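Local coordinates for protein Cas13d (uncultured Ruminococcus sp, PDB 6IV9) that binds CRISPR RNA and, through two HEPN domains, governs its maturation and the cleavage of target RNA, at residues Phe164-His169 / Val540-Cys544; Val65-Met70 / Ser132-His136; Ile661-Glu667 / Leu683-Arg687; Val653-Leu658 / Val730-Leu734. The protein carries 2 engineered substitutions. All blocks are in the same frame, centred on the assembly; numbering follows the deposited sequence.

Interaction 1: Phe164-His169 / Val540-Cys544. With nucleotides of chain B.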
# COMPACT_ATOMS: atom_id res chain seq x y z
N PHE A 164 6.03 21.92 -23.95
CA PHE A 164 6.82 21.13 -24.92
C PHE A 164 5.90 20.57 -25.99
O PHE A 164 4.79 20.21 -25.68
CB PHE A 164 7.51 19.97 -24.22
CG PHE A 164 8.60 20.40 -23.28
CD1 PHE A 164 9.89 20.57 -23.74
CD2 PHE A 164 8.33 20.69 -21.97
CE1 PHE A 164 10.89 20.99 -22.89
CE2 PHE A 164 9.33 21.10 -21.11
CZ PHE A 164 10.60 21.25 -21.58
N ASP A 165 6.43 20.43 -27.19
CA ASP A 165 5.69 19.83 -28.32
C ASP A 165 6.02 18.34 -28.42
O ASP A 165 6.43 17.89 -29.45
CB ASP A 165 5.95 20.56 -29.62
CG ASP A 165 4.62 20.92 -30.23
OD1 ASP A 165 4.34 22.14 -30.34
OD2 ASP A 165 3.85 19.99 -30.50
N ASP A 166 5.84 17.65 -27.31
CA ASP A 166 6.10 16.20 -27.20
C ASP A 166 5.17 15.65 -26.12
O ASP A 166 4.60 16.40 -25.37
CB ASP A 166 7.57 15.89 -26.96
CG ASP A 166 8.09 16.28 -25.59
OD1 ASP A 166 7.46 15.91 -24.62
OD2 ASP A 166 9.12 16.92 -25.53
N ASN A 167 5.03 14.35 -26.10
CA ASN A 167 4.14 13.68 -25.12
C ASN A 167 4.99 12.97 -24.07
O ASN A 167 4.45 12.12 -23.41
CB ASN A 167 3.18 12.74 -25.83
CG ASN A 167 3.86 11.48 -26.29
OD1 ASN A 167 5.06 11.45 -26.46
ND2 ASN A 167 3.10 10.43 -26.47
N ILE A 168 6.28 13.23 -24.04
CA ILE A 168 7.21 12.55 -23.09
C ILE A 168 7.18 13.18 -21.70
O ILE A 168 7.13 12.46 -20.74
CB ILE A 168 8.63 12.50 -23.66
CG1 ILE A 168 8.65 12.16 -25.15
CG2 ILE A 168 9.49 11.56 -22.85
CD1 ILE A 168 10.02 12.09 -25.75
N HIS A 169 7.23 14.50 -21.63
CA HIS A 169 7.28 15.19 -20.32
C HIS A 169 6.02 14.90 -19.50
O HIS A 169 6.13 14.67 -18.33
CB HIS A 169 7.49 16.69 -20.50
CG HIS A 169 8.76 17.05 -21.17
ND1 HIS A 169 8.94 16.92 -22.51
CD2 HIS A 169 9.91 17.55 -20.69
CE1 HIS A 169 10.14 17.31 -22.83
NE2 HIS A 169 10.74 17.71 -21.75
N VAL A 540 16.88 11.38 -28.89
CA VAL A 540 15.72 12.27 -28.58
C VAL A 540 16.22 13.67 -28.25
O VAL A 540 15.72 14.60 -28.84
CB VAL A 540 14.88 11.68 -27.43
CG1 VAL A 540 13.72 12.58 -27.08
CG2 VAL A 540 14.38 10.30 -27.80
N ASP A 541 17.11 13.77 -27.27
CA ASP A 541 17.79 15.05 -26.94
C ASP A 541 16.81 16.21 -26.77
O ASP A 541 16.93 17.16 -27.51
CB ASP A 541 18.84 15.37 -28.00
CG ASP A 541 19.77 16.49 -27.60
OD1 ASP A 541 20.13 16.56 -26.42
OD2 ASP A 541 20.10 17.29 -28.47
N VAL A 542 15.84 16.09 -25.87
CA VAL A 542 14.92 17.23 -25.62
C VAL A 542 15.25 17.79 -24.24
O VAL A 542 15.72 17.03 -23.42
CB VAL A 542 13.44 16.85 -25.72
CG1 VAL A 542 13.05 16.42 -27.11
CG2 VAL A 542 13.08 15.78 -24.71
N GLU A 543 15.03 19.08 -24.04
CA GLU A 543 15.31 19.73 -22.75
C GLU A 543 14.39 19.14 -21.69
O GLU A 543 13.23 18.96 -21.98
CB GLU A 543 15.03 21.22 -22.89
CG GLU A 543 15.38 22.05 -21.68
CD GLU A 543 14.81 23.46 -21.75
OE1 GLU A 543 14.69 24.00 -22.88
OE2 GLU A 543 14.48 24.00 -20.68
N CYS A 544 14.93 18.81 -20.53
CA CYS A 544 14.09 18.29 -19.43
C CYS A 544 14.71 18.72 -18.10
O CYS A 544 15.02 17.87 -17.32
CB CYS A 544 13.94 16.78 -19.50
SG CYS A 544 15.51 15.92 -19.67
P C B 24 -1.10 7.01 -18.51
OP1 C B 24 -1.24 7.48 -17.12
OP2 C B 24 -2.04 6.16 -19.18
O5' C B 24 -1.07 8.33 -19.41
C5' C B 24 -0.70 9.59 -18.85
C4' C B 24 -0.70 10.66 -19.90
O4' C B 24 0.40 10.46 -20.82
C3' C B 24 -1.91 10.68 -20.78
O3' C B 24 -2.94 11.36 -20.12
C2' C B 24 -1.39 11.44 -22.00
O2' C B 24 -1.36 12.84 -21.77
C1' C B 24 -0.01 10.84 -22.13
N1 C B 24 0.10 9.66 -23.03
C2 C B 24 0.36 9.87 -24.39
O2 C B 24 0.44 11.04 -24.81
N3 C B 24 0.47 8.81 -25.22
C4 C B 24 0.41 7.56 -24.72
N4 C B 24 0.59 6.53 -25.55
C5 C B 24 0.17 7.32 -23.34
C6 C B 24 0.01 8.38 -22.54
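H169, at the start of helix 168-197, faces the irregular loop V540-C544, and the CA atoms of H169 and C544 lie 7.5 Å apart. The H169 ring carries the contact. H169 NE2 donates to E543 O at 2.8 Å, with an N-H...O angle of 165°. Ring plane and carbonyl plane both suit this bond: each holds the partner within it. On the other side of the ring, H169 ND1 donates to D166 OD1 at 2.8 Å, along the syn lone pair of the carboxylate. With both ring nitrogens donating, H169 is probably protonated, and D166 would stabilise that charge. D166 OD1 also accepts from I168 N, on its anti side, at 3.0 Å.

The F164 ring covers one face of H169, with H169 NE2 3.4 Å from the F164 ring plane, over its centre. CG of F164 stands anti to the carbonyl carbon (chi1 -69°), which brings the far end of the ring to the same carbonyl: F164 CE1 is 3.2 Å from E543 O. V542 adds an apolar touch, its CG2 3.8 Å from H169 CE1. Further along, I168 CD1 and V540 CG1 meet tip to tip. M535 of helix 511-535 packs on H169, I168, V542 and C544.

Next to this contact, N167 ND2 makes a weak bond to the O2 of cytidine 24 of the RNA, chain B. D166 OD1 and I168 N form an Asx turn just before helix 168-197, and the same oxygen takes the histidine-carboxylate hydrogen bond from H169.

Interaction 2: Val65-Met70 / Ser132-His136. With nucleotides of chain B.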
# COMPACT_ATOMS: atom_id res chain seq x y z
N VAL A 65 6.07 10.59 -28.92
CA VAL A 65 5.74 11.52 -30.04
C VAL A 65 6.26 12.92 -29.74
O VAL A 65 6.08 13.41 -28.65
CB VAL A 65 4.24 11.55 -30.37
CG1 VAL A 65 3.96 12.43 -31.56
CG2 VAL A 65 3.64 10.17 -30.57
N SER A 66 6.93 13.47 -30.73
CA SER A 66 7.36 14.88 -30.75
C SER A 66 6.64 15.55 -31.93
O SER A 66 5.90 14.89 -32.66
CB SER A 66 8.83 15.03 -30.85
OG SER A 66 9.20 14.96 -32.21
N GLU A 67 6.84 16.84 -32.11
CA GLU A 67 6.11 17.47 -33.23
C GLU A 67 6.58 16.83 -34.54
O GLU A 67 5.74 16.48 -35.32
CB GLU A 67 6.27 18.99 -33.18
CG GLU A 67 5.45 19.71 -34.22
CD GLU A 67 3.95 19.62 -34.00
OE1 GLU A 67 3.53 18.79 -33.18
OE2 GLU A 67 3.20 20.35 -34.66
N ASN A 68 7.87 16.63 -34.74
CA ASN A 68 8.27 16.16 -36.08
C ASN A 68 8.63 14.67 -36.12
O ASN A 68 8.64 14.13 -37.21
CB ASN A 68 9.37 17.07 -36.64
CG ASN A 68 8.91 18.50 -36.79
OD1 ASN A 68 9.40 19.39 -36.11
ND2 ASN A 68 7.94 18.74 -37.65
N LYS A 69 8.82 14.03 -34.98
CA LYS A 69 9.30 12.63 -35.00
C LYS A 69 8.57 11.74 -34.00
O LYS A 69 7.93 12.27 -33.12
CB LYS A 69 10.74 12.62 -34.51
CG LYS A 69 11.70 13.48 -35.29
CD LYS A 69 11.74 13.13 -36.73
CE LYS A 69 12.77 13.93 -37.49
NZ LYS A 69 12.88 13.48 -38.90
N MET A 70 8.69 10.44 -34.20
CA MET A 70 8.17 9.41 -33.26
C MET A 70 9.37 8.54 -32.91
O MET A 70 10.20 8.33 -33.78
CB MET A 70 7.11 8.51 -33.89
CG MET A 70 5.80 9.18 -34.10
SD MET A 70 4.58 8.04 -34.70
CE MET A 70 5.14 7.73 -36.37
N SER A 132 -2.08 1.40 -34.41
CA SER A 132 -2.41 2.75 -34.93
C SER A 132 -1.19 3.65 -34.88
O SER A 132 -0.44 3.55 -33.95
CB SER A 132 -3.47 3.40 -34.11
OG SER A 132 -4.54 2.54 -33.90
N ASN A 133 -1.03 4.47 -35.90
CA ASN A 133 0.02 5.50 -35.82
C ASN A 133 -0.56 6.48 -34.80
O ASN A 133 -1.62 7.00 -35.05
CB ASN A 133 0.24 6.13 -37.19
CG ASN A 133 1.22 7.28 -37.17
OD1 ASN A 133 1.40 7.91 -36.16
ND2 ASN A 133 1.83 7.55 -38.30
N PRO A 134 0.10 6.78 -33.67
CA PRO A 134 -0.47 7.62 -32.63
C PRO A 134 -0.75 9.08 -33.03
O PRO A 134 -1.47 9.72 -32.37
CB PRO A 134 0.51 7.54 -31.46
CG PRO A 134 1.78 7.06 -32.06
CD PRO A 134 1.41 6.32 -33.33
N THR A 135 -0.15 9.53 -34.13
CA THR A 135 -0.35 10.92 -34.60
C THR A 135 -1.65 11.04 -35.40
O THR A 135 -2.01 12.14 -35.74
CB THR A 135 0.84 11.38 -35.44
OG1 THR A 135 0.89 10.59 -36.62
CG2 THR A 135 2.15 11.30 -34.72
N HIS A 136 -2.33 9.94 -35.66
CA HIS A 136 -3.56 9.96 -36.49
C HIS A 136 -4.81 10.02 -35.61
O HIS A 136 -5.21 8.99 -35.08
CB HIS A 136 -3.58 8.73 -37.38
CG HIS A 136 -4.78 8.65 -38.26
ND1 HIS A 136 -4.99 9.53 -39.26
CD2 HIS A 136 -5.80 7.79 -38.29
CE1 HIS A 136 -6.11 9.22 -39.87
NE2 HIS A 136 -6.61 8.17 -39.30
P G B 6 -10.05 8.48 -33.73
OP1 G B 6 -9.88 9.58 -34.67
OP2 G B 6 -11.35 7.96 -33.46
O5' G B 6 -9.28 7.20 -34.23
C5' G B 6 -7.95 7.27 -34.78
C4' G B 6 -7.50 5.92 -35.25
O4' G B 6 -7.47 4.99 -34.13
C3' G B 6 -8.42 5.22 -36.28
O3' G B 6 -8.12 5.65 -37.59
C2' G B 6 -8.03 3.76 -36.10
O2' G B 6 -6.79 3.47 -36.72
C1' G B 6 -7.90 3.70 -34.58
N9 G B 6 -9.14 3.36 -33.88
C8 G B 6 -10.02 4.22 -33.27
N7 G B 6 -11.01 3.60 -32.69
C5 G B 6 -10.77 2.26 -32.94
C6 G B 6 -11.53 1.12 -32.61
O6 G B 6 -12.54 1.05 -31.93
N1 G B 6 -10.95 -0.04 -33.12
C2 G B 6 -9.87 -0.08 -33.94
N2 G B 6 -9.49 -1.29 -34.36
N3 G B 6 -9.13 0.98 -34.24
C4 G B 6 -9.63 2.10 -33.70
P U B 7 -9.31 5.74 -38.68
OP1 U B 7 -8.74 6.41 -39.86
OP2 U B 7 -10.47 6.22 -38.05
O5' U B 7 -9.73 4.24 -38.89
C5' U B 7 -8.80 3.40 -39.51
C4' U B 7 -9.30 1.99 -39.50
O4' U B 7 -9.33 1.52 -38.15
C3' U B 7 -10.69 1.71 -40.01
O3' U B 7 -10.70 1.63 -41.42
C2' U B 7 -10.94 0.34 -39.42
O2' U B 7 -10.14 -0.66 -40.02
C1' U B 7 -10.36 0.56 -38.02
N1 U B 7 -11.35 1.10 -37.10
C2 U B 7 -12.18 0.19 -36.52
O2 U B 7 -12.13 -1.01 -36.77
N3 U B 7 -13.09 0.71 -35.65
C4 U B 7 -13.24 2.03 -35.29
O4 U B 7 -14.11 2.34 -34.48
C5 U B 7 -12.37 2.94 -35.98
C6 U B 7 -11.51 2.45 -36.88
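V65 spreads its two methyls over the turn N133-H136. V65 CG1 lies 3.8 Å from T135 CG2, and V65 CG2 lies 3.9 Å from P134 CG. M70 comes in from strand 69-75, the other arm of the hairpin that V65 ends in strand 60-65. Its CG stands anti to the carbonyl carbon (chi1 -72°), and a bend at chi3 (-71°) turns CE toward the N133 amide. The sulfur sits beside the same residue, with M70 SD 3.5 Å from N133 OD1. M70 SD also touches P134 CD, at 3.9 Å, so the proline ring is packed by both V65 and M70.

N133 holds the turn together. N133 OD1 accepts from T135 N at 3.0 Å and from T135 OG1 at 2.8 Å, both from one face of the amide plane. This is an Asx turn within a type I beta turn. N133 ND2 is bound by N111 O. With an alanine in place of N133, T135 N and OG1 would probably lose their acceptor and M70 the amide it packs on.

H136, which closes the turn, donates NE2 to OP1 of uridine U7 of chain B at 2.8 Å. R137, which follows, takes part with E140 in a magnesium site. Across the contact, packing is apolar except for the sulfur against an amide oxygen. The polar bonds lie inside the turn, so a greasy side presses on the hairpin while H136 grips the RNA backbone.

Interaction 3: Ile661-Glu667 / Leu683-Arg687. With nucleotides of chain B.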
# COMPACT_ATOMS: atom_id res chain seq x y z
N ILE A 661 -14.59 -16.01 2.20
CA ILE A 661 -13.46 -16.94 2.45
C ILE A 661 -13.68 -18.20 1.62
O ILE A 661 -14.78 -18.72 1.62
CB ILE A 661 -13.30 -17.21 3.96
CG1 ILE A 661 -12.99 -15.91 4.69
CG2 ILE A 661 -12.25 -18.27 4.21
CD1 ILE A 661 -12.88 -16.07 6.17
N PRO A 662 -12.64 -18.74 0.96
CA PRO A 662 -12.77 -19.93 0.13
C PRO A 662 -13.27 -21.12 0.96
O PRO A 662 -12.97 -21.21 2.09
CB PRO A 662 -11.35 -20.19 -0.36
CG PRO A 662 -10.70 -18.85 -0.30
CD PRO A 662 -11.30 -18.19 0.91
N ASP A 663 -14.02 -22.01 0.31
CA ASP A 663 -14.66 -23.17 0.96
C ASP A 663 -13.59 -24.05 1.61
O ASP A 663 -13.83 -24.50 2.71
CB ASP A 663 -15.45 -24.01 -0.05
CG ASP A 663 -16.62 -23.31 -0.69
OD1 ASP A 663 -17.11 -22.34 -0.13
OD2 ASP A 663 -17.05 -23.77 -1.74
N THR A 664 -12.45 -24.26 0.96
CA THR A 664 -11.41 -25.11 1.58
C THR A 664 -10.96 -24.49 2.91
O THR A 664 -10.73 -25.22 3.83
CB THR A 664 -10.23 -25.34 0.63
OG1 THR A 664 -9.66 -24.07 0.36
CG2 THR A 664 -10.65 -25.98 -0.67
N GLN A 665 -10.80 -23.18 2.96
CA GLN A 665 -10.41 -22.50 4.22
C GLN A 665 -11.51 -22.60 5.28
O GLN A 665 -11.19 -22.81 6.43
CB GLN A 665 -9.92 -21.08 3.95
CG GLN A 665 -9.18 -20.48 5.13
CD GLN A 665 -8.20 -21.40 5.82
OE1 GLN A 665 -7.35 -22.00 5.18
NE2 GLN A 665 -8.31 -21.49 7.13
N ILE A 666 -12.77 -22.47 4.89
CA ILE A 666 -13.88 -22.58 5.87
C ILE A 666 -13.84 -23.98 6.51
O ILE A 666 -14.02 -24.08 7.70
CB ILE A 666 -15.23 -22.29 5.20
CG1 ILE A 666 -15.36 -20.82 4.83
CG2 ILE A 666 -16.39 -22.75 6.06
CD1 ILE A 666 -15.21 -19.88 5.98
N GLU A 667 -13.58 -25.01 5.72
CA GLU A 667 -13.50 -26.39 6.25
C GLU A 667 -12.34 -26.48 7.26
O GLU A 667 -12.50 -27.13 8.27
CB GLU A 667 -13.35 -27.39 5.11
CG GLU A 667 -14.54 -27.43 4.19
CD GLU A 667 -15.42 -28.65 4.33
OE1 GLU A 667 -15.40 -29.27 5.39
OE2 GLU A 667 -16.13 -28.96 3.39
N LEU A 683 -21.64 -26.28 3.79
CA LEU A 683 -20.70 -25.15 3.95
C LEU A 683 -21.44 -23.97 4.58
O LEU A 683 -20.88 -23.32 5.41
CB LEU A 683 -20.10 -24.79 2.60
CG LEU A 683 -18.93 -25.67 2.17
CD1 LEU A 683 -18.70 -25.57 0.68
CD2 LEU A 683 -17.67 -25.32 2.93
N GLU A 684 -22.69 -23.74 4.18
CA GLU A 684 -23.47 -22.63 4.78
C GLU A 684 -23.65 -22.90 6.28
O GLU A 684 -23.62 -21.96 7.03
CB GLU A 684 -24.78 -22.40 4.04
CG GLU A 684 -25.52 -21.14 4.48
CD GLU A 684 -24.94 -19.77 4.14
OE1 GLU A 684 -23.82 -19.69 3.60
OE2 GLU A 684 -25.62 -18.78 4.41
N ALA A 685 -23.91 -24.15 6.65
CA ALA A 685 -24.07 -24.51 8.07
C ALA A 685 -22.75 -24.26 8.81
O ALA A 685 -22.78 -23.76 9.89
CB ALA A 685 -24.51 -25.94 8.20
N LYS A 686 -21.64 -24.65 8.20
CA LYS A 686 -20.31 -24.45 8.82
C LYS A 686 -20.04 -22.95 8.99
O LYS A 686 -19.61 -22.56 10.05
CB LYS A 686 -19.24 -25.13 7.97
CG LYS A 686 -19.37 -26.64 7.89
CD LYS A 686 -18.24 -27.29 7.17
CE LYS A 686 -18.22 -28.78 7.42
NZ LYS A 686 -18.39 -29.53 6.17
N ARG A 687 -20.34 -22.15 7.98
CA ARG A 687 -20.15 -20.68 8.10
C ARG A 687 -21.06 -20.17 9.20
O ARG A 687 -20.61 -19.39 10.01
CB ARG A 687 -20.44 -19.98 6.77
CG ARG A 687 -19.40 -20.20 5.69
CD ARG A 687 -19.61 -19.32 4.48
NE ARG A 687 -18.50 -19.28 3.55
CZ ARG A 687 -18.31 -20.11 2.55
NH1 ARG A 687 -19.22 -21.01 2.24
NH2 ARG A 687 -17.19 -20.06 1.85
P U B 39 -4.79 -16.47 7.04
OP1 U B 39 -4.73 -16.60 8.48
OP2 U B 39 -3.88 -15.48 6.41
O5' U B 39 -4.65 -17.80 6.21
C5' U B 39 -5.20 -19.03 6.70
C4' U B 39 -4.95 -20.12 5.68
O4' U B 39 -5.47 -19.73 4.38
C3' U B 39 -3.49 -20.42 5.38
O3' U B 39 -2.92 -21.15 6.45
C2' U B 39 -3.60 -21.13 4.03
O2' U B 39 -4.12 -22.44 4.00
C1' U B 39 -4.65 -20.26 3.35
N1 U B 39 -4.08 -19.13 2.60
C2 U B 39 -3.46 -19.41 1.40
O2 U B 39 -3.34 -20.54 0.96
N3 U B 39 -2.97 -18.31 0.74
C4 U B 39 -3.04 -16.99 1.15
O4 U B 39 -2.56 -16.10 0.44
C5 U B 39 -3.69 -16.79 2.40
C6 U B 39 -4.18 -17.84 3.07
P U B 38 -5.28 -11.09 4.08
OP1 U B 38 -5.92 -9.82 4.21
OP2 U B 38 -3.95 -11.34 4.57
O5' U B 38 -6.27 -12.10 4.80
C5' U B 38 -5.87 -13.41 5.00
C4' U B 38 -7.08 -14.26 5.34
O4' U B 38 -8.04 -14.13 4.26
C3' U B 38 -6.72 -15.73 5.37
O3' U B 38 -6.31 -16.04 6.71
C2' U B 38 -8.04 -16.41 4.97
O2' U B 38 -8.95 -16.46 6.05
C1' U B 38 -8.61 -15.40 3.98
N1 U B 38 -8.33 -15.75 2.59
C2 U B 38 -9.28 -15.36 1.65
O2 U B 38 -10.31 -14.76 1.97
N3 U B 38 -8.98 -15.67 0.35
C4 U B 38 -7.82 -16.31 -0.11
O4 U B 38 -7.67 -16.51 -1.33
C5 U B 38 -6.87 -16.62 0.92
C6 U B 38 -7.15 -16.34 2.20
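R687 of helix 683-696 reaches across to I666 and the start of helix 663-673; the two short helix segments cross at 54°. From CB its chain runs extended to NE. R687 CG lies 4.0 Å from I666 CG2. R687 NE passes I666 CG1 at 3.7 Å and donates to L658 O. R687 CZ comes next, near both D663 OD1 and I666 CG1, which lies over one face of the guanidinium. R687 NH2 donates twice, close to the guanidinium plane: to I661 O at 2.8 Å, almost in line with that carbonyl, and to D663 OD1 at 3.0 Å. R687 NH1 adds a weak bond to D663 OD1. The D663 carboxylate is turned 64° from the guanidinium, and D663 CG rests 3.4 Å from L683 CD1. A leucine in place of R687 would probably leave D663 without its positive mate and I661 O without this donor.

K686 NZ is held by M679 O and S681 O, and also makes a salt bridge of 3.1 Å to E667 OE1. On the RNA side, P662 packs on the base of U38 of chain B. Charge pairing and one backbone bond probably steady the start of helix 663-673, whose P662 and Q665 lie against the RNA.

Interaction 4: Val653-Leu658 / Val730-Leu734. With nucleotides of chain B.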
# COMPACT_ATOMS: atom_id res chain seq x y z
N VAL A 653 -23.23 -9.35 9.09
CA VAL A 653 -21.91 -8.78 8.72
C VAL A 653 -20.85 -9.89 8.76
O VAL A 653 -20.13 -10.04 7.81
CB VAL A 653 -21.52 -7.67 9.69
CG1 VAL A 653 -20.11 -7.20 9.45
CG2 VAL A 653 -22.49 -6.51 9.64
N VAL A 654 -20.80 -10.65 9.84
CA VAL A 654 -19.79 -11.74 9.96
C VAL A 654 -20.02 -12.78 8.86
O VAL A 654 -19.08 -13.21 8.27
CB VAL A 654 -19.83 -12.36 11.36
CG1 VAL A 654 -19.00 -13.62 11.44
CG2 VAL A 654 -19.38 -11.35 12.39
N MET A 655 -21.27 -13.13 8.59
CA MET A 655 -21.57 -14.10 7.51
C MET A 655 -21.12 -13.53 6.17
O MET A 655 -20.69 -14.29 5.34
CB MET A 655 -23.06 -14.47 7.47
CG MET A 655 -23.47 -15.50 8.50
SD MET A 655 -22.68 -17.10 8.29
CE MET A 655 -23.55 -17.71 6.85
N PHE A 656 -21.26 -12.22 5.98
CA PHE A 656 -20.80 -11.63 4.70
C PHE A 656 -19.30 -11.85 4.53
O PHE A 656 -18.87 -12.27 3.50
CB PHE A 656 -21.11 -10.14 4.64
CG PHE A 656 -20.42 -9.47 3.50
CD1 PHE A 656 -20.72 -9.81 2.20
CD2 PHE A 656 -19.44 -8.53 3.72
CE1 PHE A 656 -20.05 -9.23 1.14
CE2 PHE A 656 -18.77 -7.94 2.66
CZ PHE A 656 -19.07 -8.30 1.38
N VAL A 657 -18.52 -11.57 5.58
CA VAL A 657 -17.05 -11.76 5.52
C VAL A 657 -16.70 -13.24 5.33
O VAL A 657 -15.89 -13.55 4.51
CB VAL A 657 -16.36 -11.18 6.76
CG1 VAL A 657 -14.87 -11.45 6.75
CG2 VAL A 657 -16.61 -9.70 6.88
N LEU A 658 -17.36 -14.12 6.08
CA LEU A 658 -17.13 -15.58 6.02
C LEU A 658 -17.46 -16.07 4.60
O LEU A 658 -16.82 -16.98 4.12
CB LEU A 658 -18.06 -16.23 7.04
CG LEU A 658 -17.49 -16.77 8.35
CD1 LEU A 658 -16.04 -16.47 8.63
CD2 LEU A 658 -18.39 -16.47 9.53
N VAL A 730 -11.47 -12.28 10.88
CA VAL A 730 -12.76 -11.83 10.30
C VAL A 730 -12.98 -10.33 10.54
O VAL A 730 -13.38 -9.65 9.64
CB VAL A 730 -13.91 -12.68 10.86
CG1 VAL A 730 -15.26 -12.06 10.59
CG2 VAL A 730 -13.84 -14.11 10.36
N MET A 731 -12.76 -9.86 11.76
CA MET A 731 -12.95 -8.42 12.05
C MET A 731 -11.92 -7.58 11.27
O MET A 731 -12.27 -6.55 10.79
CB MET A 731 -12.90 -8.16 13.56
CG MET A 731 -13.93 -8.95 14.32
SD MET A 731 -15.58 -9.05 13.56
CE MET A 731 -16.10 -7.34 13.63
N TYR A 732 -10.70 -8.07 11.16
CA TYR A 732 -9.64 -7.35 10.42
C TYR A 732 -10.04 -7.20 8.95
O TYR A 732 -9.96 -6.13 8.43
CB TYR A 732 -8.32 -8.11 10.55
CG TYR A 732 -7.32 -7.87 9.45
CD1 TYR A 732 -6.56 -6.73 9.40
CD2 TYR A 732 -7.13 -8.82 8.47
CE1 TYR A 732 -5.65 -6.52 8.39
CE2 TYR A 732 -6.23 -8.63 7.45
CZ TYR A 732 -5.48 -7.48 7.41
OH TYR A 732 -4.58 -7.29 6.43
N LEU A 733 -10.56 -8.27 8.36
CA LEU A 733 -10.96 -8.24 6.93
C LEU A 733 -12.02 -7.15 6.73
O LEU A 733 -11.95 -6.41 5.78
CB LEU A 733 -11.53 -9.61 6.60
CG LEU A 733 -10.76 -10.52 5.65
CD1 LEU A 733 -9.33 -10.11 5.42
CD2 LEU A 733 -10.89 -11.97 6.02
N LEU A 734 -12.97 -7.06 7.65
CA LEU A 734 -14.02 -6.04 7.52
C LEU A 734 -13.44 -4.62 7.61
O LEU A 734 -13.70 -3.84 6.73
CB LEU A 734 -15.03 -6.26 8.64
CG LEU A 734 -16.06 -5.16 8.82
CD1 LEU A 734 -16.97 -5.08 7.62
CD2 LEU A 734 -16.86 -5.35 10.09
P U B 38 -5.28 -11.09 4.08
OP1 U B 38 -5.92 -9.82 4.21
OP2 U B 38 -3.95 -11.34 4.57
O5' U B 38 -6.27 -12.10 4.80
C5' U B 38 -5.87 -13.41 5.00
C4' U B 38 -7.08 -14.26 5.34
O4' U B 38 -8.04 -14.13 4.26
C3' U B 38 -6.72 -15.73 5.37
O3' U B 38 -6.31 -16.04 6.71
C2' U B 38 -8.04 -16.41 4.97
O2' U B 38 -8.95 -16.46 6.05
C1' U B 38 -8.61 -15.40 3.98
N1 U B 38 -8.33 -15.75 2.59
C2 U B 38 -9.28 -15.36 1.65
O2 U B 38 -10.31 -14.76 1.97
N3 U B 38 -8.98 -15.67 0.35
C4 U B 38 -7.82 -16.31 -0.11
O4 U B 38 -7.67 -16.51 -1.33
C5 U B 38 -6.87 -16.62 0.92
C6 U B 38 -7.15 -16.34 2.20
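V657 and V730 meet where two helices cross almost at a right angle in a buried contact. The segment axes are 9.7 Å apart at 88°, and the V657 and V730 CA atoms lie 6.4 Å apart. V657 is a bump that fills a hollow between V730, L733 and L734, one turn of helix 713-760. V657 CG1 touches V730 O at 3.7 Å and L733 CB at 3.8 Å. With CG1 anti to the backbone N (chi1 176°), V657 aims this methyl between V730 and L733 while CG2 leans on L734 CB.

The fit is mutual. V730 drops into a hollow between V654, V657 and L658. V730 CG1 meets V657 CG1 at 3.9 Å and touches V654 CG1, while V730 CG2 rests 3.7 Å from L658 CD1. At the edge, V653 CG1 meets L734 CD2 at 3.8 Å, their side chains crossing at about a right angle.

Each hollow is thus bounded by residues i, i+3 and i+4 of one helix, and beta-branched valines fill both. Such helix-on-helix packing is consistent with the helical C-terminal region, which in Cas13 proteins carries the second HEPN domain.

A691 of helix 683-696 packs on V654, and V647 of helix 641-647 packs on L734. L733 also turns to the RNA: L733 CD1 lies 3.6 Å from OP1 of U38 of chain B. The Y732 ring brings its edge to the same phosphate oxygen.

The four contacts form two pairs, with centres 50 to 56 Å apart from one pair to the other. Interactions 1 and 2 touch: N167 OD1 takes a probable hydrogen bond from V65 N, so loop and sheet edge share one RNA-facing region. Interactions 3 and 4 touch through helix 651-660 and R687, and both approach U38 of chain B. Interaction 4 is wholly buried and almost purely apolar. Interaction 3 is partly buried and combines salt bridges with apolar packing of I666 and L683. Interaction 1 is buried yet polar at its centre, built on a histidine. Interaction 2, also buried, joins a beta hairpin to a turn by mostly apolar packing.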